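Local coordinates for protein CalS10 (Micromonospora echinospora, PDB 6UK5) that binds S-adenosylmethionine and probably transfers its methyl group to an amino pentose during calicheamicin biosynthesis, at residues A23-A28 / E175-A180; E195-V200 / E208-G213; D43-I48 / A73-H78; H38-D43 / G66-T71. All blocks are in the same frame, centred on the assembly; numbering follows the deposited sequence.

Contact 1: A23-A28 / E175-A180; sequences AEVYEA and EGRTVA. With SAM (S-adenosylmethionine), chain D.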
# COMPACT_ATOMS: atom_id res chain seq x y z
N ALA A 23 0.87 12.77 -11.27
CA ALA A 23 1.62 13.94 -10.81
C ALA A 23 1.43 14.17 -9.32
O ALA A 23 2.36 14.60 -8.63
CB ALA A 23 1.20 15.18 -11.60
N GLU A 24 0.24 13.88 -8.80
CA GLU A 24 -0.06 14.16 -7.40
C GLU A 24 0.76 13.28 -6.47
O GLU A 24 1.16 13.72 -5.38
CB GLU A 24 -1.56 13.95 -7.17
CG GLU A 24 -2.04 14.27 -5.76
CD GLU A 24 -3.41 13.71 -5.48
OE1 GLU A 24 -4.14 13.41 -6.45
OE2 GLU A 24 -3.74 13.56 -4.28
N VAL A 25 1.02 12.03 -6.86
CA VAL A 25 1.68 11.04 -6.02
C VAL A 25 3.10 10.76 -6.47
O VAL A 25 3.81 10.00 -5.79
CB VAL A 25 0.88 9.73 -5.98
CG1 VAL A 25 -0.47 9.93 -5.30
CG2 VAL A 25 0.68 9.18 -7.40
N TYR A 26 3.55 11.35 -7.57
CA TYR A 26 4.81 10.94 -8.19
C TYR A 26 6.01 11.18 -7.28
O TYR A 26 6.92 10.35 -7.21
CB TYR A 26 4.96 11.67 -9.52
CG TYR A 26 6.38 11.88 -9.98
CD1 TYR A 26 7.01 13.10 -9.82
CD2 TYR A 26 7.08 10.86 -10.59
CE1 TYR A 26 8.31 13.30 -10.24
CE2 TYR A 26 8.38 11.04 -11.02
CZ TYR A 26 8.99 12.26 -10.85
OH TYR A 26 10.28 12.45 -11.28
N GLU A 27 6.02 12.30 -6.55
CA GLU A 27 7.17 12.60 -5.70
C GLU A 27 7.14 11.79 -4.40
O GLU A 27 8.18 11.31 -3.94
CB GLU A 27 7.23 14.09 -5.39
CG GLU A 27 6.99 14.97 -6.60
CD GLU A 27 7.18 16.44 -6.29
OE1 GLU A 27 8.28 16.81 -5.84
OE2 GLU A 27 6.22 17.21 -6.50
N ALA A 28 5.95 11.64 -3.81
CA ALA A 28 5.82 10.87 -2.57
C ALA A 28 6.51 9.52 -2.65
O ALA A 28 7.16 9.09 -1.70
CB ALA A 28 4.34 10.68 -2.25
N GLU A 175 -1.24 11.92 6.44
CA GLU A 175 -2.41 12.37 7.18
C GLU A 175 -3.40 12.95 6.17
O GLU A 175 -3.12 13.96 5.52
CB GLU A 175 -2.03 13.35 8.27
CG GLU A 175 -1.31 12.68 9.45
CD GLU A 175 -2.12 11.54 10.05
OE1 GLU A 175 -3.37 11.66 10.07
OE2 GLU A 175 -1.51 10.55 10.51
N GLY A 176 -4.54 12.28 6.03
CA GLY A 176 -5.58 12.61 5.08
C GLY A 176 -5.58 11.78 3.82
O GLY A 176 -6.54 11.87 3.04
N ARG A 177 -4.54 10.98 3.57
CA ARG A 177 -4.55 10.06 2.45
C ARG A 177 -3.50 8.98 2.67
O ARG A 177 -2.47 9.23 3.31
CB ARG A 177 -4.33 10.76 1.11
CG ARG A 177 -2.98 11.40 0.93
CD ARG A 177 -2.76 11.72 -0.53
NE ARG A 177 -1.37 12.04 -0.81
CZ ARG A 177 -0.90 12.30 -2.02
NH1 ARG A 177 -1.71 12.26 -3.07
NH2 ARG A 177 0.38 12.58 -2.19
N THR A 178 -3.76 7.79 2.14
CA THR A 178 -2.78 6.72 2.04
C THR A 178 -2.60 6.34 0.58
O THR A 178 -3.58 6.26 -0.17
CB THR A 178 -3.20 5.50 2.85
OG1 THR A 178 -3.76 4.52 1.97
CG2 THR A 178 -4.24 5.91 3.84
N VAL A 179 -1.36 6.10 0.18
CA VAL A 179 -1.01 5.84 -1.20
C VAL A 179 -0.27 4.51 -1.26
O VAL A 179 0.80 4.36 -0.65
CB VAL A 179 -0.16 6.97 -1.79
CG1 VAL A 179 0.17 6.70 -3.25
CG2 VAL A 179 -0.89 8.30 -1.62
N ALA A 180 -0.84 3.55 -1.98
CA ALA A 180 -0.21 2.26 -2.24
C ALA A 180 0.17 2.16 -3.71
O ALA A 180 -0.52 2.70 -4.58
CB ALA A 180 -1.15 1.11 -1.87
N SAM D . 13.34 16.08 -13.92
CA SAM D . 12.20 15.29 -13.61
C SAM D . 12.22 14.77 -12.13
O SAM D . 13.29 14.28 -11.70
OXT SAM D . 11.15 14.88 -11.50
CB SAM D . 12.10 14.10 -14.58
CG SAM D . 10.67 13.60 -14.56
SD SAM D . 10.74 11.93 -15.23
CE SAM D . 9.22 11.25 -14.59
C5' SAM D . 10.33 12.05 -17.02
C4' SAM D . 9.62 13.31 -17.53
O4' SAM D . 9.93 13.49 -18.92
C3' SAM D . 8.09 13.26 -17.43
O3' SAM D . 7.62 14.18 -16.45
C2' SAM D . 7.59 13.65 -18.83
O2' SAM D . 6.60 14.67 -18.77
C1' SAM D . 8.86 14.16 -19.53
N9 SAM D . 8.91 13.89 -20.96
C8 SAM D . 8.85 12.66 -21.58
N7 SAM D . 9.00 12.72 -22.88
C5 SAM D . 9.17 14.07 -23.14
C6 SAM D . 9.41 14.80 -24.32
N6 SAM D . 9.46 14.24 -25.54
N1 SAM D . 9.57 16.13 -24.22
C2 SAM D . 9.50 16.70 -23.01
N3 SAM D . 9.28 16.12 -21.83
C4 SAM D . 9.12 14.80 -21.96

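Contact 2: E195-V200 / E208-G213; sequences EERWLV and EFSQVG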
# COMPACT_ATOMS: atom_id res chain seq x y z
N GLU A 195 5.03 -1.11 -15.68
CA GLU A 195 3.61 -1.15 -15.33
C GLU A 195 3.47 -0.73 -13.87
O GLU A 195 4.01 -1.40 -12.98
CB GLU A 195 3.03 -2.55 -15.54
CG GLU A 195 1.51 -2.59 -15.44
CD GLU A 195 0.96 -4.00 -15.34
OE1 GLU A 195 1.69 -4.95 -15.68
OE2 GLU A 195 -0.21 -4.15 -14.92
N GLU A 196 2.75 0.36 -13.63
CA GLU A 196 2.48 0.84 -12.28
C GLU A 196 0.99 0.80 -12.01
O GLU A 196 0.18 1.13 -12.89
CB GLU A 196 2.99 2.26 -12.06
CG GLU A 196 4.45 2.35 -11.65
CD GLU A 196 4.95 3.77 -11.62
OE1 GLU A 196 4.38 4.62 -12.34
OE2 GLU A 196 5.92 4.05 -10.88
N ARG A 197 0.61 0.41 -10.79
CA ARG A 197 -0.79 0.39 -10.38
C ARG A 197 -0.89 0.96 -8.98
O ARG A 197 -0.28 0.43 -8.04
CB ARG A 197 -1.36 -1.02 -10.47
CG ARG A 197 -1.59 -1.43 -11.91
CD ARG A 197 -2.09 -2.84 -12.04
NE ARG A 197 -3.53 -2.85 -12.26
CZ ARG A 197 -4.22 -3.88 -12.74
NH1 ARG A 197 -3.59 -5.01 -13.06
NH2 ARG A 197 -5.53 -3.79 -12.90
N TRP A 198 -1.67 2.03 -8.85
CA TRP A 198 -1.76 2.81 -7.62
C TRP A 198 -3.11 2.62 -6.95
O TRP A 198 -4.13 2.36 -7.60
CB TRP A 198 -1.57 4.30 -7.93
CG TRP A 198 -0.25 4.63 -8.56
CD1 TRP A 198 0.12 4.41 -9.85
CD2 TRP A 198 0.87 5.27 -7.92
NE1 TRP A 198 1.40 4.86 -10.06
CE2 TRP A 198 1.88 5.39 -8.89
CE3 TRP A 198 1.11 5.74 -6.63
CZ2 TRP A 198 3.12 5.97 -8.61
CZ3 TRP A 198 2.34 6.31 -6.35
CH2 TRP A 198 3.32 6.42 -7.34
N LEU A 199 -3.11 2.75 -5.62
CA LEU A 199 -4.33 2.87 -4.84
C LEU A 199 -4.20 4.09 -3.94
O LEU A 199 -3.26 4.18 -3.14
CB LEU A 199 -4.59 1.63 -3.99
CG LEU A 199 -5.11 0.37 -4.69
CD1 LEU A 199 -5.15 -0.78 -3.69
CD2 LEU A 199 -6.49 0.59 -5.28
N VAL A 200 -5.13 5.03 -4.06
CA VAL A 200 -5.19 6.21 -3.19
C VAL A 200 -6.51 6.19 -2.44
O VAL A 200 -7.58 6.25 -3.06
CB VAL A 200 -5.01 7.52 -3.97
CG1 VAL A 200 -5.09 8.70 -3.01
CG2 VAL A 200 -3.67 7.52 -4.69
N GLU A 208 -8.30 3.96 -7.77
CA GLU A 208 -7.26 3.18 -8.43
C GLU A 208 -6.99 3.73 -9.82
O GLU A 208 -7.93 4.13 -10.53
CB GLU A 208 -7.64 1.70 -8.54
CG GLU A 208 -9.01 1.48 -9.15
CD GLU A 208 -9.31 0.02 -9.39
OE1 GLU A 208 -10.29 -0.27 -10.11
OE2 GLU A 208 -8.56 -0.84 -8.87
N PHE A 209 -5.72 3.76 -10.22
CA PHE A 209 -5.36 4.10 -11.60
C PHE A 209 -4.14 3.27 -11.99
O PHE A 209 -3.33 2.89 -11.14
CB PHE A 209 -5.14 5.61 -11.80
CG PHE A 209 -3.92 6.16 -11.12
CD1 PHE A 209 -3.99 6.62 -9.81
CD2 PHE A 209 -2.72 6.26 -11.80
CE1 PHE A 209 -2.87 7.15 -9.20
CE2 PHE A 209 -1.61 6.79 -11.19
CZ PHE A 209 -1.68 7.24 -9.89
N SER A 210 -4.03 2.98 -13.29
CA SER A 210 -3.00 2.09 -13.81
C SER A 210 -2.32 2.72 -15.03
O SER A 210 -2.96 3.40 -15.83
CB SER A 210 -3.59 0.73 -14.20
OG SER A 210 -4.48 0.26 -13.20
N GLN A 211 -1.01 2.48 -15.15
CA GLN A 211 -0.20 3.06 -16.20
C GLN A 211 0.76 2.02 -16.77
O GLN A 211 1.12 1.05 -16.10
CB GLN A 211 0.65 4.23 -15.69
CG GLN A 211 -0.06 5.18 -14.75
CD GLN A 211 0.91 6.09 -14.03
OE1 GLN A 211 0.83 7.31 -14.14
NE2 GLN A 211 1.84 5.50 -13.29
N VAL A 212 1.17 2.24 -18.03
CA VAL A 212 2.29 1.51 -18.62
C VAL A 212 3.22 2.52 -19.28
O VAL A 212 2.76 3.49 -19.91
CB VAL A 212 1.85 0.44 -19.64
CG1 VAL A 212 3.06 -0.05 -20.43
CG2 VAL A 212 1.15 -0.70 -18.94
N GLY A 213 4.52 2.31 -19.13
CA GLY A 213 5.52 3.16 -19.75
C GLY A 213 6.66 2.34 -20.31
O GLY A 213 6.93 1.22 -19.87

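Contact 3: D43-I48 / A73-H78; sequences DVADRI and ATRFPH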
# COMPACT_ATOMS: atom_id res chain seq x y z
N ASP A 43 24.28 18.97 -6.13
CA ASP A 43 25.49 18.41 -6.74
C ASP A 43 25.61 18.84 -8.20
O ASP A 43 26.70 19.24 -8.64
CB ASP A 43 25.46 16.89 -6.63
CG ASP A 43 26.65 16.24 -7.32
OD1 ASP A 43 27.67 16.93 -7.53
OD2 ASP A 43 26.56 15.04 -7.66
N VAL A 44 24.51 18.77 -8.95
CA VAL A 44 24.54 19.21 -10.34
C VAL A 44 24.96 20.67 -10.42
O VAL A 44 25.75 21.06 -11.28
CB VAL A 44 23.16 18.98 -11.00
CG1 VAL A 44 23.10 19.65 -12.36
CG2 VAL A 44 22.87 17.49 -11.10
N ALA A 45 24.43 21.51 -9.52
CA ALA A 45 24.77 22.93 -9.54
C ALA A 45 26.25 23.15 -9.28
O ALA A 45 26.89 23.97 -9.94
CB ALA A 45 23.93 23.67 -8.50
N ASP A 46 26.83 22.41 -8.32
CA ASP A 46 28.25 22.54 -8.05
C ASP A 46 29.09 22.24 -9.29
O ASP A 46 30.08 22.94 -9.56
CB ASP A 46 28.66 21.62 -6.90
CG ASP A 46 28.10 22.07 -5.56
OD1 ASP A 46 27.57 23.20 -5.49
OD2 ASP A 46 28.19 21.30 -4.59
N ARG A 47 28.72 21.21 -10.04
CA ARG A 47 29.52 20.82 -11.20
C ARG A 47 29.37 21.82 -12.34
O ARG A 47 30.34 22.10 -13.06
CB ARG A 47 29.11 19.42 -11.67
CG ARG A 47 29.63 18.30 -10.80
CD ARG A 47 29.04 16.97 -11.22
NE ARG A 47 28.83 16.10 -10.07
CZ ARG A 47 29.69 15.17 -9.65
NH1 ARG A 47 30.83 14.96 -10.29
NH2 ARG A 47 29.39 14.44 -8.58
N ILE A 48 28.16 22.35 -12.53
CA ILE A 48 27.98 23.41 -13.52
C ILE A 48 28.92 24.57 -13.21
O ILE A 48 29.53 25.16 -14.11
CB ILE A 48 26.51 23.87 -13.55
CG1 ILE A 48 25.63 22.73 -14.08
CG2 ILE A 48 26.36 25.10 -14.44
CD1 ILE A 48 24.16 22.90 -13.76
N ALA A 73 16.75 27.03 -8.53
CA ALA A 73 16.41 28.45 -8.44
C ALA A 73 17.16 29.13 -7.30
O ALA A 73 17.53 30.30 -7.41
CB ALA A 73 14.90 28.62 -8.26
N THR A 74 17.39 28.41 -6.19
CA THR A 74 18.16 28.95 -5.08
C THR A 74 19.64 29.11 -5.43
O THR A 74 20.37 29.74 -4.66
CB THR A 74 18.04 28.05 -3.85
OG1 THR A 74 18.92 26.92 -3.99
CG2 THR A 74 16.61 27.55 -3.68
N ARG A 75 20.08 28.56 -6.56
CA ARG A 75 21.49 28.51 -6.91
C ARG A 75 21.83 29.29 -8.18
O ARG A 75 23.00 29.66 -8.35
CB ARG A 75 21.93 27.05 -7.08
CG ARG A 75 21.74 26.20 -5.82
CD ARG A 75 22.73 26.56 -4.72
NE ARG A 75 24.11 26.50 -5.19
CZ ARG A 75 24.85 25.39 -5.21
NH1 ARG A 75 24.35 24.24 -4.78
NH2 ARG A 75 26.10 25.44 -5.66
N PHE A 76 20.87 29.54 -9.06
CA PHE A 76 21.08 30.28 -10.29
C PHE A 76 20.09 31.43 -10.39
O PHE A 76 18.90 31.26 -10.08
CB PHE A 76 20.94 29.36 -11.52
CG PHE A 76 21.94 28.24 -11.55
CD1 PHE A 76 21.58 26.95 -11.20
CD2 PHE A 76 23.26 28.47 -11.93
CE1 PHE A 76 22.50 25.92 -11.23
CE2 PHE A 76 24.18 27.45 -11.95
CZ PHE A 76 23.80 26.17 -11.61
N PRO A 77 20.55 32.63 -10.81
CA PRO A 77 19.64 33.78 -10.90
C PRO A 77 18.39 33.50 -11.73
O PRO A 77 17.27 33.67 -11.23
CB PRO A 77 20.50 34.86 -11.57
CG PRO A 77 21.90 34.48 -11.25
CD PRO A 77 21.92 32.98 -11.22
N HIS A 78 18.56 33.07 -12.97
CA HIS A 78 17.45 32.80 -13.88
C HIS A 78 17.38 31.31 -14.16
O HIS A 78 18.40 30.68 -14.47
CB HIS A 78 17.58 33.60 -15.18
CG HIS A 78 16.39 33.47 -16.08
ND1 HIS A 78 16.46 33.65 -17.44
CD2 HIS A 78 15.11 33.12 -15.81
CE1 HIS A 78 15.27 33.45 -17.98
NE2 HIS A 78 14.43 33.13 -17.01

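Contact 4: H38-D43 / G66-T71; sequences HDEAAD and GAHLET. With SAM (S-adenosylmethionine), chain D.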
# COMPACT_ATOMS: atom_id res chain seq x y z
N HIS A 38 16.81 17.47 -3.92
CA HIS A 38 17.59 18.61 -3.47
C HIS A 38 19.09 18.31 -3.54
O HIS A 38 19.86 19.11 -4.08
CB HIS A 38 17.20 18.98 -2.04
CG HIS A 38 18.19 19.87 -1.36
ND1 HIS A 38 18.25 21.23 -1.60
CD2 HIS A 38 19.18 19.60 -0.47
CE1 HIS A 38 19.22 21.76 -0.88
NE2 HIS A 38 19.80 20.79 -0.19
N ASP A 39 19.51 17.17 -3.00
CA ASP A 39 20.93 16.83 -3.04
C ASP A 39 21.41 16.65 -4.48
O ASP A 39 22.53 17.04 -4.82
CB ASP A 39 21.19 15.56 -2.23
CG ASP A 39 20.99 15.77 -0.74
OD1 ASP A 39 21.04 16.94 -0.29
OD2 ASP A 39 20.79 14.77 -0.02
N GLU A 40 20.57 16.07 -5.33
CA GLU A 40 20.93 15.91 -6.74
C GLU A 40 21.11 17.26 -7.41
O GLU A 40 22.14 17.53 -8.04
CB GLU A 40 19.88 15.07 -7.46
CG GLU A 40 19.86 13.61 -7.00
CD GLU A 40 18.69 12.83 -7.58
OE1 GLU A 40 18.10 13.30 -8.58
OE2 GLU A 40 18.35 11.76 -7.02
N ALA A 41 20.10 18.14 -7.29
CA ALA A 41 20.21 19.46 -7.90
C ALA A 41 21.41 20.22 -7.36
O ALA A 41 22.12 20.89 -8.12
CB ALA A 41 18.92 20.25 -7.65
N ALA A 42 21.66 20.12 -6.05
CA ALA A 42 22.81 20.80 -5.46
C ALA A 42 24.12 20.30 -6.06
O ALA A 42 24.98 21.09 -6.45
CB ALA A 42 22.80 20.60 -3.94
N ASP A 43 24.28 18.97 -6.13
CA ASP A 43 25.49 18.41 -6.74
C ASP A 43 25.61 18.84 -8.20
O ASP A 43 26.70 19.24 -8.64
CB ASP A 43 25.46 16.89 -6.63
CG ASP A 43 26.65 16.24 -7.32
OD1 ASP A 43 27.67 16.93 -7.53
OD2 ASP A 43 26.56 15.04 -7.66
N GLY A 66 9.12 19.82 -11.50
CA GLY A 66 10.02 20.91 -11.16
C GLY A 66 10.75 20.73 -9.85
O GLY A 66 11.27 21.70 -9.31
N ALA A 67 10.80 19.50 -9.33
CA ALA A 67 11.45 19.27 -8.04
C ALA A 67 12.92 19.68 -8.09
O ALA A 67 13.41 20.37 -7.19
CB ALA A 67 11.31 17.81 -7.65
N HIS A 68 13.64 19.26 -9.13
CA HIS A 68 15.01 19.73 -9.31
C HIS A 68 15.05 21.25 -9.43
O HIS A 68 15.87 21.91 -8.78
CB HIS A 68 15.63 19.08 -10.55
CG HIS A 68 16.14 17.69 -10.32
ND1 HIS A 68 15.77 16.62 -11.10
CD2 HIS A 68 17.03 17.20 -9.42
CE1 HIS A 68 16.37 15.53 -10.67
NE2 HIS A 68 17.15 15.86 -9.65
N LEU A 69 14.18 21.81 -10.26
CA LEU A 69 14.20 23.25 -10.50
C LEU A 69 14.03 24.04 -9.21
O LEU A 69 14.59 25.14 -9.07
CB LEU A 69 13.09 23.63 -11.48
CG LEU A 69 13.40 23.40 -12.96
CD1 LEU A 69 12.13 23.43 -13.78
CD2 LEU A 69 14.38 24.45 -13.44
N GLU A 70 13.26 23.51 -8.25
CA GLU A 70 13.08 24.21 -6.98
C GLU A 70 14.42 24.54 -6.33
O GLU A 70 14.61 25.66 -5.83
CB GLU A 70 12.23 23.37 -6.03
CG GLU A 70 11.92 24.06 -4.72
CD GLU A 70 10.80 23.40 -3.95
OE1 GLU A 70 11.07 22.45 -3.19
OE2 GLU A 70 9.64 23.83 -4.11
N THR A 71 15.35 23.60 -6.33
CA THR A 71 16.65 23.85 -5.72
C THR A 71 17.58 24.60 -6.67
O THR A 71 18.44 25.36 -6.21
CB THR A 71 17.29 22.53 -5.27
OG1 THR A 71 16.46 21.93 -4.27
CG2 THR A 71 18.67 22.78 -4.68
N SAM D . 13.34 16.08 -13.92
CA SAM D . 12.20 15.29 -13.61
C SAM D . 12.22 14.77 -12.13
O SAM D . 13.29 14.28 -11.70
OXT SAM D . 11.15 14.88 -11.50
CB SAM D . 12.10 14.10 -14.58
CG SAM D . 10.67 13.60 -14.56
SD SAM D . 10.74 11.93 -15.23
CE SAM D . 9.22 11.25 -14.59
C5' SAM D . 10.33 12.05 -17.02
C4' SAM D . 9.62 13.31 -17.53
O4' SAM D . 9.93 13.49 -18.92
C3' SAM D . 8.09 13.26 -17.43
O3' SAM D . 7.62 14.18 -16.45
C2' SAM D . 7.59 13.65 -18.83
O2' SAM D . 6.60 14.67 -18.77
C1' SAM D . 8.86 14.16 -19.53
N9 SAM D . 8.91 13.89 -20.96
C8 SAM D . 8.85 12.66 -21.58
N7 SAM D . 9.00 12.72 -22.88
C5 SAM D . 9.17 14.07 -23.14
C6 SAM D . 9.41 14.80 -24.32
N6 SAM D . 9.46 14.24 -25.54
N1 SAM D . 9.57 16.13 -24.22
C2 SAM D . 9.50 16.70 -23.01
N3 SAM D . 9.28 16.12 -21.83
C4 SAM D . 9.12 14.80 -21.96

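Contact 1: A23-A28 / E175-A180
Glu24 and Arg177 pair where helix 20-32 lies across the mixed beta-sheet at strand 177-188, with the short axes 76° apart. Arg177 has three donor sites in use. Arg177 NH1 forms a salt bridge with Glu24 OE2 at 2.7 Å, carboxylate and guanidinium planes being nearly parallel as the two side chains pass with their ends pointing opposite ways. Arg177 NH2 reaches Glu24 O in a weak but fairly straight hydrogen bond of 3.5 Å. The helix is kinked here, the N of Ala28 making no bond to the preceding turn, so this carbonyl is probably available to the arginine. Arg177 NE is held by Glu174, in the neighbouring strand 165-174. The Arg177 chain runs extended from CG to NE (chi2 165°, chi3 -167°), which takes NE out toward the helix.

Beside this polar cluster, Val25 CG1 meets Val179 CG1 at 3.9 Å, and both valines also touch Trp198. Val179 CG2 lies over one face of the Arg177 guanidinium. Tyr26 projects to the other side of the helix, into the S-adenosylmethionine pocket, where its OH donates to the ligand's carboxylate oxygen OXT at 2.6 Å, with OXT in the plane of the phenol ring.

Contact 2: E195-V200 / E208-G213
Glu196 O accepts a hydrogen bond from Gln211 N at 2.9 Å, and Ser210 CA offers the same oxygen a CA-H...O contact. In return Glu196 N donates to Gln211 O. Glu196-Gln211 and Trp198-Phe209 are the hydrogen-bonded pairs of this part of the antiparallel hairpin formed by strands 191-202 and 206-216; Trp198 N meets Phe209 O at 3.0 Å, almost straight.

Trp198 and Phe209 run alongside each other on the face turned to helix 20-32. The five-membered ring of the indole and the phenyl ring form an offset stack, centroids 4.3 Å apart and planes at 7°, and Trp198 CB adds a CH-pi contact over the phenyl face. Phe209 comes under the indole because its CG sits between the backbone N and carbonyl carbon (chi1 69°). An alanine in place of Trp198 would probably leave Phe209 without its stacking partner and open a gap beside Val25 and Val179.

On the other face Arg197 NE reaches Ser210 OG only weakly, at 3.4 Å, while Glu208 forms a salt bridge with Arg197 of the second subunit. Aromatic rings and the Glu196-Arg181 ion pair thus lie toward the helix, charged groups and Leu199 toward the second subunit.

Contact 3: D43-I48 / A73-H78
Asp46 and Arg75 make the ionic part of the contact between helix 37-51 and the loop that leads from helix 67-73 into strand 78-83. Arg75 NH2 donates to Asp46 OD1 at 2.7 Å in a nearly straight hydrogen bond. The oxygen lies in the guanidinium plane and is approached nearly end-on to its C-O bond, although the carboxylate itself is turned 54° from that plane. Arg75 reaches it by folding rather than stretching: chi2 (-71°) and chi3 (-53°) bend the chain. A second ion pair stays within the helix, one turn apart, where Arg47 NH2 donates to Asp43 OD2 at 3.0 Å, on the syn lone pair of that oxygen.

One backbone acceptor of the loop is also taken by the helix, since Arg75 O receives a hydrogen bond from Arg49.

The apolar contacts lie beneath the salt bridge. Ala45 CB sits over one face of the Arg75 guanidinium, near its rim, and is 3.8 Å from NH1. The same methyl touches Phe76 CE1, also at 3.8 Å. Farther along the helix, Ile48 CD1 meets Phe76 CZ at 3.9 Å, with Ile48 CG2 close by. Ile48 and Phe76 both rest on Leu58 of strand 57-61, so the phenyl ring is lodged between the helix and the mixed seven-stranded sheet.

The loop belongs to the beta-alpha-beta crossover from strand 57-61 to strand 78-83. Its chemistry is graded: apolar groups pack toward the sheet, while Asp46 and Arg75 pair at the more exposed edge, where each charge has its mate.

Contact 4: H38-D43 / G66-T71
Thr71 lays its CB against Ala41 CB, 3.7 Å away, where the axes of segments 38-43 and 67-71, on helices 37-51 and 67-73, cross at -56°. The small alanine probably lets these short axes approach to 8.3 Å, and its methyl also faces His68 O. The Thr71 and His38 side chains cross at about a right angle. Thr71 OG1 and His38 ND1 share a hydrogen bond of 3.3 Å at the ring edge, in which either could be the donor.

At the ligand end His68 NE2 donates to Glu40 OE1 at 2.9 Å. The acceptor lies close to the imidazole plane, while the donor comes to the anti side of the carboxylate, 25° out of its plane; ring and carboxylate are turned 41° apart. Glu40 OE2 forms a salt bridge with Lys35, so each oxygen has a partner. His68 ND1 lies 3.5 Å from the carboxylate O of S-adenosylmethionine, and Trp37 meets the imidazole edge-to-face. An alanine at His68 would probably cost Glu40 OE1 its imidazole donor and leave Trp37, which also bonds the ligand, less firmly placed.

Helix 67-73 follows the glycine-rich turn after strand 57-61, an arrangement consistent with the Rossmann-type strand-turn-helix by which class I methyltransferases hold S-adenosylmethionine.

In the fold
S-adenosylmethionine lies between contacts 1 and 4, whose centres are 20 Å apart: Tyr26 and His68 approach the two oxygens of its carboxylate, OXT and O respectively, and Trp37, Glu83, Asp105 and Met106 hold the ligand further. These two contacts also touch directly, Glu27 OE1 packing 3.7 Å from Ala67 CB. Contacts 1 and 2 adjoin on the five-stranded sheet, linked by a probable hydrogen bond from Ala180 N to Leu199 O (2.8 Å), and both reach the second subunit. Contacts 3 and 4, their centres 8 Å apart, share Asp43 and helix 37-51 in the Rossmann-like part. The centre of contact 3 lies about 34 Å from that of contact 2, across the chain's centre.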